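Local coordinates for protein HTH-type transcriptional activator AmpR (Citrobacter freundii, PDB 3KOT) that regulates transcription of the AmpC beta-lactamase gene as a DNA-binding activator of the LysR family, seen here through its effector-binding domain, at residues G20-G25 / V157-H162; Y77-L82 / G180-T185. The protein carries 3 engineered substitutions. All coordinates share one frame; numbering follows the deposited sequence.

Contact 1: residues G20-G25 / V157-H162. Engineered in segment 20-25: Val21 (natural residue Thr).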
# COMPACT_ATOMS: atom_id res chain seq x y z
N GLY A 20 2.85 -5.42 3.56
CA GLY A 20 2.43 -5.45 2.17
C GLY A 20 3.55 -5.72 1.18
O GLY A 20 3.41 -6.55 0.29
N VAL A 21 4.66 -5.00 1.32
CA VAL A 21 5.76 -5.19 0.36
C VAL A 21 6.24 -6.66 0.33
O VAL A 21 6.61 -7.18 -0.72
CB VAL A 21 6.95 -4.21 0.63
CG1 VAL A 21 7.56 -4.43 2.01
CG2 VAL A 21 8.00 -4.32 -0.46
N PHE A 22 6.24 -7.32 1.48
CA PHE A 22 6.64 -8.73 1.55
C PHE A 22 5.56 -9.65 0.98
O PHE A 22 5.87 -10.62 0.31
CB PHE A 22 6.99 -9.12 2.98
CG PHE A 22 7.59 -10.50 3.11
CD1 PHE A 22 8.95 -10.69 2.95
CD2 PHE A 22 6.80 -11.59 3.39
CE1 PHE A 22 9.51 -11.96 3.07
CE2 PHE A 22 7.34 -12.85 3.52
CZ PHE A 22 8.71 -13.04 3.35
N ALA A 23 4.30 -9.34 1.26
CA ALA A 23 3.19 -10.14 0.74
C ALA A 23 3.24 -10.18 -0.80
O ALA A 23 3.22 -11.25 -1.39
CB ALA A 23 1.87 -9.58 1.22
N ILE A 24 3.32 -9.01 -1.43
CA ILE A 24 3.35 -8.97 -2.90
C ILE A 24 4.67 -9.46 -3.52
O ILE A 24 4.68 -10.12 -4.57
CB ILE A 24 3.07 -7.54 -3.42
CG1 ILE A 24 1.74 -7.03 -2.85
CG2 ILE A 24 3.09 -7.52 -4.95
CD1 ILE A 24 0.51 -7.88 -3.21
N GLY A 25 5.78 -9.14 -2.86
CA GLY A 25 7.09 -9.36 -3.45
C GLY A 25 7.64 -10.74 -3.17
O GLY A 25 8.56 -11.20 -3.85
N VAL A 157 15.03 -4.10 -3.08
CA VAL A 157 15.07 -4.50 -4.47
C VAL A 157 14.42 -5.86 -4.74
O VAL A 157 13.72 -6.01 -5.69
CB VAL A 157 16.52 -4.50 -4.96
CG1 VAL A 157 16.68 -5.13 -6.23
CG2 VAL A 157 17.08 -3.18 -4.94
N ARG A 158 14.71 -6.85 -3.89
CA ARG A 158 14.24 -8.22 -4.14
C ARG A 158 12.72 -8.37 -3.99
O ARG A 158 12.16 -9.39 -4.38
CB ARG A 158 14.98 -9.23 -3.25
CG ARG A 158 16.47 -9.34 -3.56
CD ARG A 158 16.73 -9.67 -5.03
NE ARG A 158 16.43 -11.07 -5.35
CZ ARG A 158 17.33 -11.98 -5.72
NH1 ARG A 158 18.61 -11.65 -5.84
NH2 ARG A 158 16.95 -13.22 -5.99
N MET A 159 12.08 -7.36 -3.42
CA MET A 159 10.63 -7.38 -3.26
C MET A 159 9.94 -6.81 -4.50
O MET A 159 8.71 -6.84 -4.59
CB MET A 159 10.21 -6.61 -1.99
CG MET A 159 10.61 -7.30 -0.65
SD MET A 159 9.95 -8.97 -0.50
CE MET A 159 11.40 -9.86 0.06
N PHE A 160 10.72 -6.29 -5.44
CA PHE A 160 10.16 -5.72 -6.67
C PHE A 160 10.70 -6.36 -7.95
O PHE A 160 10.72 -5.74 -9.01
CB PHE A 160 10.29 -4.19 -6.68
CG PHE A 160 9.53 -3.54 -5.57
CD1 PHE A 160 8.15 -3.38 -5.67
CD2 PHE A 160 10.17 -3.13 -4.41
CE1 PHE A 160 7.43 -2.81 -4.62
CE2 PHE A 160 9.45 -2.55 -3.37
CZ PHE A 160 8.08 -2.39 -3.48
N THR A 161 11.13 -7.61 -7.83
CA THR A 161 11.58 -8.40 -8.97
C THR A 161 10.53 -8.40 -10.09
O THR A 161 10.88 -8.37 -11.27
CB THR A 161 11.86 -9.85 -8.54
OG1 THR A 161 12.97 -9.87 -7.64
CG2 THR A 161 12.18 -10.72 -9.74
N HIS A 162 9.26 -8.43 -9.72
CA HIS A 162 8.20 -8.41 -10.73
C HIS A 162 8.24 -7.15 -11.60
O HIS A 162 8.03 -7.23 -12.81
CB HIS A 162 6.80 -8.62 -10.11
CG HIS A 162 6.43 -7.62 -9.04
ND1 HIS A 162 6.94 -7.69 -7.76
CD2 HIS A 162 5.57 -6.58 -9.05
CE1 HIS A 162 6.42 -6.71 -7.03
NE2 HIS A 162 5.58 -6.03 -7.79
O HOH W 1 6.42 -5.55 -3.53
O HOH W 2 9.85 -9.78 -5.87

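Contact 2: residues Y77-L82 / G180-T185. Engineered in segment 180-185: Phe182 (natural residue Tyr).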
# COMPACT_ATOMS: atom_id res chain seq x y z
N TYR A 77 14.42 -14.61 11.72
CA TYR A 77 14.88 -13.97 10.48
C TYR A 77 14.34 -14.69 9.26
O TYR A 77 14.40 -15.92 9.17
CB TYR A 77 16.42 -13.95 10.46
CG TYR A 77 17.08 -13.28 9.27
CD1 TYR A 77 17.42 -11.93 9.32
CD2 TYR A 77 17.39 -14.00 8.12
CE1 TYR A 77 18.04 -11.30 8.23
CE2 TYR A 77 18.02 -13.38 7.03
CZ TYR A 77 18.34 -12.03 7.10
OH TYR A 77 18.96 -11.42 6.03
N LEU A 78 13.79 -13.92 8.31
CA LEU A 78 13.32 -14.50 7.05
C LEU A 78 14.33 -14.29 5.93
O LEU A 78 14.86 -15.25 5.38
CB LEU A 78 11.95 -13.93 6.64
CG LEU A 78 10.84 -14.12 7.68
CD1 LEU A 78 9.61 -13.30 7.30
CD2 LEU A 78 10.49 -15.59 7.83
N CYS A 79 14.59 -13.02 5.60
CA CYS A 79 15.49 -12.71 4.49
C CYS A 79 15.95 -11.25 4.47
O CYS A 79 15.35 -10.39 5.12
CB CYS A 79 14.86 -13.10 3.14
SG CYS A 79 13.40 -12.12 2.65
N SER A 80 17.02 -10.99 3.73
CA SER A 80 17.58 -9.65 3.63
C SER A 80 16.65 -8.75 2.81
O SER A 80 15.83 -9.24 2.03
CB SER A 80 18.96 -9.70 2.99
OG SER A 80 18.88 -10.23 1.68
N ALA A 81 16.83 -7.46 2.97
CA ALA A 81 16.03 -6.46 2.32
C ALA A 81 16.86 -5.26 1.87
O ALA A 81 16.45 -4.15 2.02
CB ALA A 81 14.96 -6.03 3.18
N LEU A 82 18.01 -5.55 1.28
CA LEU A 82 18.88 -4.52 0.77
C LEU A 82 18.15 -3.52 -0.17
O LEU A 82 17.44 -3.90 -1.04
CB LEU A 82 20.08 -5.14 0.11
CG LEU A 82 20.97 -6.02 0.94
CD1 LEU A 82 22.07 -6.42 0.12
CD2 LEU A 82 21.47 -5.24 2.05
N GLY A 180 17.46 -2.74 7.57
CA GLY A 180 16.45 -3.64 8.09
C GLY A 180 16.34 -4.88 7.22
O GLY A 180 16.77 -4.90 6.07
N SER A 181 15.76 -5.93 7.79
CA SER A 181 15.55 -7.16 7.05
C SER A 181 14.12 -7.57 7.27
O SER A 181 13.37 -6.87 7.94
CB SER A 181 16.51 -8.26 7.54
OG SER A 181 17.84 -7.95 7.17
N PHE A 182 13.71 -8.69 6.69
CA PHE A 182 12.38 -9.20 6.97
C PHE A 182 12.42 -10.27 8.05
O PHE A 182 13.27 -11.17 8.04
CB PHE A 182 11.68 -9.68 5.70
CG PHE A 182 11.30 -8.56 4.78
CD1 PHE A 182 10.17 -7.80 5.04
CD2 PHE A 182 12.09 -8.23 3.68
CE1 PHE A 182 9.82 -6.76 4.22
CE2 PHE A 182 11.75 -7.19 2.84
CZ PHE A 182 10.61 -6.45 3.11
N TRP A 183 11.49 -10.14 8.99
CA TRP A 183 11.42 -10.96 10.19
C TRP A 183 10.00 -11.46 10.38
O TRP A 183 9.04 -10.81 9.95
CB TRP A 183 11.79 -10.13 11.42
CG TRP A 183 13.19 -9.68 11.46
CD1 TRP A 183 13.71 -8.56 10.88
CD2 TRP A 183 14.28 -10.33 12.13
NE1 TRP A 183 15.06 -8.48 11.14
CE2 TRP A 183 15.43 -9.55 11.91
CE3 TRP A 183 14.39 -11.48 12.91
CZ2 TRP A 183 16.68 -9.89 12.43
CZ3 TRP A 183 15.64 -11.83 13.42
CH2 TRP A 183 16.76 -11.04 13.18
N ILE A 184 9.86 -12.62 11.01
CA ILE A 184 8.54 -13.08 11.46
C ILE A 184 8.56 -13.13 12.99
O ILE A 184 9.46 -13.73 13.59
CB ILE A 184 8.12 -14.45 10.87
CG1 ILE A 184 6.67 -14.78 11.25
CG2 ILE A 184 9.06 -15.56 11.33
CD1 ILE A 184 6.11 -16.00 10.49
N THR A 185 7.57 -12.50 13.60
CA THR A 185 7.59 -12.27 15.04
C THR A 185 6.31 -12.71 15.74
O THR A 185 5.21 -12.56 15.21
CB THR A 185 7.92 -10.79 15.40
OG1 THR A 185 6.79 -9.94 15.09
CG2 THR A 185 9.12 -10.31 14.62
O HOH W 3 20.61 -9.55 6.48
O HOH W 4 17.07 -2.61 4.44
O HOH W 5 18.75 -6.39 4.78

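Contact 1: residues G20-G25 / V157-H162
The carbonyl oxygen of Met159 is met by Gly25 CA, 3.2 Å away in a bent CA-H...O contact, and by a bridging water, water 1. This water donates to Met159 O at 2.8 Å and also, at a longer reach, to Val21 O, so it ties the two backbones together. Water 2 makes a second bridge, donating both to Gly25 O and to Arg158 O, the latter at 2.8 Å. Thr161 OG1 adds only a weak bond to Arg158 O.

Apolar side-chain contacts accompany these bridges. The bend of Met159 at chi2 (-57°) brings SD close to Phe22 CA; chi3 then carries CE to 3.9 Å from Phe22 CD1. SD stands 5.0 Å from the Phe22 ring centroid in an oblique Met-aromatic contact. The engineered Val21 holds CG2 anti to its backbone N (chi1 62° sets CG1), and this methyl touches both Met159 CB at 3.5 Å and Phe160 CZ at 3.6 Å. The Met159 and Phe160 side chains each run at about a right angle to that of Val21. Ile24 CG2 meets His162 CE1 and NE2 obliquely, and Ile24 also packs on Thr141 of the second subunit.

Helix 139-147 backs Val21 and Phe160, and a glycerol lies next to Val21. A helix start from one lobe facing a turn from the other is consistent with the interlobe cleft of the periplasmic-binding-protein fold, where LysR-type regulators bind effectors.

Contact 2: residues Y77-L82 / G180-T185
Phe182, Tyr77 and Leu78 bury the most surface where two antiparallel strands meet. Phe182 O accepts Leu78 N at 2.8 Å, the donor tilted 23° from the carbonyl plane, and also takes a weak, longer bond from Cys79 N. Its own N returns a nearly straight bond to Cys79 O, at 2.8 Å and close to the C=O axis. The ring of Phe182, an engineered residue, makes an oblique sulfur-aromatic contact with Cys79 SG and meets Ala81 CB obliquely, 3.4 Å from CE2.

Tyr77 sits on the face that also carries Trp183. Its CB lies over the Trp183 six-membered ring, 4.0 Å from the centroid; with CG anti to the backbone N (chi1 -178°) the phenol then turns an edge to that indole: the planes stand at 89°, a T-shaped pair. Farther out, Tyr77 CE1 rests 3.5 Å from Ser181 CB, and water 3 joins Tyr77 OH to Ser181 OG.

Leu78 is buried, its CD2 3.8 Å from Ile184 CG2 and its CD1 beside the Trp183 backbone. Helix 194-207 and Ile63 also touch it. At Ala81, waters 4 and 5 bridge its O and N to Gly180 O.

Leu78 and Cys79 opposite the single Phe182 make a classic beta bulge, set in paired strands of this two-lobed LysR effector domain, one leading toward the second lobe and the other following the return from it.

Overall arrangement
From the N terminus the chain passes through strand 12-19 into helix 20-37, whose first turn is one half of contact 1. Strand 73-86 then supplies residues 77-82 of contact 2. The chain continues through helix 139-147 and strand 153-156 before 157-162 closes contact 1; strand 181-187 closes contact 2 soon after. The two loops therefore cross. Contact 2 pairs neighbouring strands of the six-stranded mixed sheet, while contact 1 sets the helix start against the turn after strand 153-156 and probably spans the two lobes. They meet directly: Phe182 packs against Phe22, Val21 and Met159, and Val157 N probably bonds to Leu82 O.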